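Local coordinates for BT_2262 (uncharacterised lipoprotein) (Bacteroides thetaiotaomicron, PDB 5FQ8) that is of unknown function but is probably a membrane-anchored surface lipoprotein that joins an Ig-like domain to a BT_2262-like C-terminal domain, at residues Phe131-Gln143 with Trp196-Ile208. Numbering follows the deposited sequence.
Sequences FYISDFLGGWYDQ and WTVAYAGQLSFDI
Trp196 gives the contact its one hydrogen bond. Its NE1 donates to Phe136 O at 2.6 Å, with an N-H...O angle of 143°. The carbonyl oxygen lies somewhat out of the indole plane. Its CB points toward the loop, and CG sits between the backbone N and the carbonyl carbon (chi1 65°). The edge of the Phe136 ring meets one indole face in a T-shaped pair, with planes at 82°. Ile208 CG1 lies over the opposite face. Ile133 CD1 touches the six-membered ring at CH2, 3.9 Å away. A leucine in place of Trp196 would probably leave the Phe136 carbonyl without this indole donor and the Phe136 edge without a face to meet. Val198 CG1 comes next and touches Leu137 CD2 at 3.8 Å. The Tyr200 ring meets Tyr141 obliquely, CE2 to CE2. Beyond the turn, Leu204 CD1 packs on Tyr141 OH. Phe206 is shared: its CE1 is 3.9 Å from Leu137 CD2. It also meets the Trp140 indole obliquely, though the two rings are modelled too close to trust in detail. Ile208 CD1 packs against the turn backbone at Phe136 O and Gly138 N. Asp135 shapes this loop: its OD1 accepts from Leu137 N at 3.0 Å in an Asx turn and also from Met153 N. The contact sets the inward side chains of a beta-hairpin, strands 193-200 and 204-211, against a loop built around a type I turn from Asp135 to Gly138, within the all-beta C-terminal domain.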
# COMPACT_ATOMS: atom_id res chain seq x y z
N PHE G 131 49.50 -16.66 56.93
CA PHE G 131 49.36 -16.32 55.53
C PHE G 131 48.13 -15.46 55.32
O PHE G 131 47.10 -15.66 55.97
CB PHE G 131 49.24 -17.57 54.66
CG PHE G 131 50.48 -18.40 54.61
CD1 PHE G 131 50.94 -19.07 55.73
CD2 PHE G 131 51.19 -18.53 53.43
CE1 PHE G 131 52.09 -19.84 55.67
CE2 PHE G 131 52.33 -19.29 53.36
CZ PHE G 131 52.78 -19.95 54.48
N TYR G 132 48.22 -14.51 54.39
CA TYR G 132 47.08 -13.68 54.02
C TYR G 132 46.38 -14.27 52.81
O TYR G 132 47.04 -14.64 51.83
CB TYR G 132 47.53 -12.25 53.71
CG TYR G 132 46.43 -11.38 53.11
CD1 TYR G 132 45.58 -10.66 53.94
CD2 TYR G 132 46.26 -11.28 51.73
CE1 TYR G 132 44.59 -9.86 53.41
CE2 TYR G 132 45.27 -10.48 51.20
CZ TYR G 132 44.44 -9.78 52.04
OH TYR G 132 43.45 -8.98 51.51
N ILE G 133 45.06 -14.33 52.87
CA ILE G 133 44.24 -14.91 51.81
C ILE G 133 43.23 -13.87 51.36
O ILE G 133 42.54 -13.27 52.20
CB ILE G 133 43.54 -16.20 52.28
CG1 ILE G 133 42.49 -16.65 51.26
CG2 ILE G 133 42.90 -16.01 53.64
CD1 ILE G 133 43.06 -17.44 50.12
N SER G 134 43.14 -13.65 50.06
CA SER G 134 42.29 -12.60 49.55
C SER G 134 40.83 -13.02 49.43
O SER G 134 39.96 -12.15 49.38
CB SER G 134 42.78 -12.14 48.18
OG SER G 134 42.76 -13.22 47.28
N ASP G 135 40.55 -14.33 49.37
CA ASP G 135 39.17 -14.78 49.24
C ASP G 135 39.12 -16.25 49.65
O ASP G 135 39.53 -17.13 48.88
CB ASP G 135 38.65 -14.57 47.82
CG ASP G 135 37.14 -14.62 47.74
OD1 ASP G 135 36.50 -14.98 48.75
OD2 ASP G 135 36.60 -14.31 46.66
N PHE G 136 38.61 -16.51 50.85
CA PHE G 136 38.37 -17.89 51.27
C PHE G 136 37.32 -18.58 50.42
O PHE G 136 37.22 -19.81 50.48
CB PHE G 136 37.91 -17.94 52.71
CG PHE G 136 39.01 -18.18 53.70
CD1 PHE G 136 39.75 -19.34 53.65
CD2 PHE G 136 39.27 -17.26 54.69
CE1 PHE G 136 40.76 -19.57 54.56
CE2 PHE G 136 40.27 -17.48 55.61
CZ PHE G 136 41.02 -18.63 55.55
N LEU G 137 36.53 -17.84 49.65
CA LEU G 137 35.44 -18.42 48.88
C LEU G 137 35.82 -18.69 47.44
O LEU G 137 34.94 -19.00 46.63
CB LEU G 137 34.21 -17.51 48.92
CG LEU G 137 33.66 -17.06 50.27
CD1 LEU G 137 32.44 -16.18 50.06
CD2 LEU G 137 33.31 -18.23 51.15
N GLY G 138 37.10 -18.57 47.08
CA GLY G 138 37.50 -18.86 45.72
C GLY G 138 36.78 -18.05 44.68
O GLY G 138 36.72 -18.46 43.52
N GLY G 139 36.23 -16.90 45.06
CA GLY G 139 35.55 -16.04 44.12
C GLY G 139 34.13 -16.47 43.80
O GLY G 139 33.70 -16.31 42.66
N TRP G 140 33.40 -17.01 44.78
CA TRP G 140 32.02 -17.39 44.51
C TRP G 140 31.13 -16.16 44.38
O TRP G 140 30.11 -16.22 43.68
CB TRP G 140 31.49 -18.31 45.61
CG TRP G 140 30.00 -18.46 45.60
CD1 TRP G 140 29.13 -18.00 46.54
CD2 TRP G 140 29.21 -19.09 44.59
NE1 TRP G 140 27.84 -18.32 46.19
CE2 TRP G 140 27.86 -18.99 44.99
CE3 TRP G 140 29.51 -19.73 43.38
CZ2 TRP G 140 26.82 -19.50 44.23
CZ3 TRP G 140 28.46 -20.24 42.63
CH2 TRP G 140 27.14 -20.12 43.05
N TYR G 141 31.49 -15.07 45.03
CA TYR G 141 30.80 -13.80 44.86
C TYR G 141 31.65 -12.76 44.16
O TYR G 141 31.14 -12.02 43.31
CB TYR G 141 30.35 -13.25 46.22
CG TYR G 141 29.36 -14.11 46.95
CD1 TYR G 141 28.20 -14.55 46.34
CD2 TYR G 141 29.59 -14.49 48.27
CE1 TYR G 141 27.29 -15.33 47.03
CE2 TYR G 141 28.70 -15.27 48.96
CZ TYR G 141 27.55 -15.69 48.34
OH TYR G 141 26.65 -16.48 49.03
N ASP G 142 32.94 -12.71 44.47
CA ASP G 142 33.85 -11.71 43.92
C ASP G 142 33.79 -11.69 42.40
O ASP G 142 33.38 -10.69 41.80
CB ASP G 142 35.27 -11.99 44.41
CG ASP G 142 36.24 -10.87 44.07
OD1 ASP G 142 35.81 -9.80 43.60
OD2 ASP G 142 37.45 -11.06 44.29
N GLN G 143 34.20 -12.78 41.77
CA GLN G 143 34.32 -12.83 40.32
C GLN G 143 33.46 -13.92 39.69
O GLN G 143 33.58 -14.18 38.49
CB GLN G 143 35.78 -13.05 39.95
CG GLN G 143 36.40 -14.19 40.71
CD GLN G 143 37.83 -13.92 41.09
OE1 GLN G 143 38.65 -13.57 40.24
NE2 GLN G 143 38.13 -14.07 42.37
N TRP G 196 40.06 -26.67 51.21
CA TRP G 196 39.27 -26.26 52.36
C TRP G 196 37.81 -26.27 51.98
O TRP G 196 37.45 -26.11 50.81
CB TRP G 196 39.70 -24.89 52.90
CG TRP G 196 39.49 -23.70 51.99
CD1 TRP G 196 38.30 -23.09 51.69
CD2 TRP G 196 40.50 -22.94 51.32
NE1 TRP G 196 38.51 -22.03 50.86
CE2 TRP G 196 39.85 -21.92 50.61
CE3 TRP G 196 41.89 -23.05 51.24
CZ2 TRP G 196 40.55 -21.00 49.83
CZ3 TRP G 196 42.58 -22.14 50.46
CH2 TRP G 196 41.91 -21.13 49.76
N THR G 197 36.97 -26.53 52.97
CA THR G 197 35.54 -26.29 52.89
C THR G 197 35.20 -25.30 53.98
O THR G 197 35.66 -25.44 55.12
CB THR G 197 34.73 -27.58 53.06
OG1 THR G 197 35.01 -28.14 54.35
CG2 THR G 197 35.08 -28.58 51.98
N VAL G 198 34.43 -24.28 53.63
CA VAL G 198 34.10 -23.20 54.54
C VAL G 198 32.59 -23.02 54.54
O VAL G 198 31.95 -23.15 53.49
CB VAL G 198 34.84 -21.90 54.17
CG1 VAL G 198 34.50 -21.48 52.75
CG2 VAL G 198 34.53 -20.80 55.16
N ALA G 199 32.03 -22.76 55.71
CA ALA G 199 30.59 -22.62 55.89
C ALA G 199 30.24 -21.16 56.15
O ALA G 199 30.87 -20.50 56.99
CB ALA G 199 30.09 -23.49 57.05
N TYR G 200 29.24 -20.65 55.44
CA TYR G 200 28.90 -19.24 55.43
C TYR G 200 27.45 -19.04 55.87
O TYR G 200 26.75 -19.99 56.23
CB TYR G 200 29.15 -18.65 54.04
CG TYR G 200 29.25 -17.14 54.01
CD1 TYR G 200 30.06 -16.46 54.91
CD2 TYR G 200 28.52 -16.40 53.09
CE1 TYR G 200 30.14 -15.09 54.89
CE2 TYR G 200 28.60 -15.03 53.06
CZ TYR G 200 29.41 -14.38 53.96
OH TYR G 200 29.50 -13.01 53.94
N ALA G 201 27.02 -17.78 55.84
CA ALA G 201 25.76 -17.25 56.36
C ALA G 201 24.68 -18.27 56.70
O ALA G 201 23.63 -18.32 56.05
CB ALA G 201 25.18 -16.24 55.36
N GLY G 202 24.93 -19.08 57.72
CA GLY G 202 23.87 -19.87 58.31
C GLY G 202 23.52 -21.14 57.56
O GLY G 202 23.33 -22.19 58.19
N GLN G 203 23.42 -21.08 56.23
CA GLN G 203 23.02 -22.26 55.47
C GLN G 203 23.77 -22.35 54.15
O GLN G 203 23.22 -22.83 53.15
CB GLN G 203 21.51 -22.27 55.23
CG GLN G 203 20.97 -21.10 54.42
CD GLN G 203 20.40 -19.99 55.28
OE1 GLN G 203 21.01 -19.58 56.27
NE2 GLN G 203 19.23 -19.51 54.91
N LEU G 204 25.03 -21.91 54.12
CA LEU G 204 25.88 -21.99 52.94
C LEU G 204 27.19 -22.67 53.29
O LEU G 204 27.62 -22.66 54.45
CB LEU G 204 26.17 -20.59 52.37
CG LEU G 204 25.32 -20.12 51.19
CD1 LEU G 204 25.33 -18.62 51.11
CD2 LEU G 204 25.83 -20.70 49.89
N SER G 205 27.81 -23.29 52.29
CA SER G 205 29.16 -23.84 52.41
C SER G 205 29.64 -24.29 51.04
O SER G 205 28.84 -24.68 50.19
CB SER G 205 29.22 -25.01 53.40
OG SER G 205 28.97 -26.23 52.73
N PHE G 206 30.95 -24.24 50.85
CA PHE G 206 31.58 -24.57 49.58
C PHE G 206 32.69 -25.57 49.81
O PHE G 206 33.07 -25.84 50.95
CB PHE G 206 32.12 -23.31 48.89
CG PHE G 206 31.15 -22.17 48.87
CD1 PHE G 206 31.07 -21.29 49.93
CD2 PHE G 206 30.30 -21.99 47.79
CE1 PHE G 206 30.17 -20.25 49.92
CE2 PHE G 206 29.40 -20.96 47.77
CZ PHE G 206 29.33 -20.09 48.84
N ASP G 207 33.23 -26.13 48.73
CA ASP G 207 34.26 -27.16 48.82
C ASP G 207 35.38 -26.88 47.82
O ASP G 207 35.65 -27.64 46.89
CB ASP G 207 33.64 -28.54 48.60
CG ASP G 207 33.05 -28.71 47.21
OD1 ASP G 207 33.01 -27.72 46.45
OD2 ASP G 207 32.63 -29.84 46.88
N ILE G 208 36.08 -25.77 48.01
CA ILE G 208 36.98 -25.31 46.96
C ILE G 208 38.40 -25.82 47.19
O ILE G 208 38.72 -26.37 48.25
CB ILE G 208 36.96 -23.78 46.86
CG1 ILE G 208 37.90 -23.16 47.88
CG2 ILE G 208 35.55 -23.24 47.09
CD1 ILE G 208 37.89 -21.67 47.81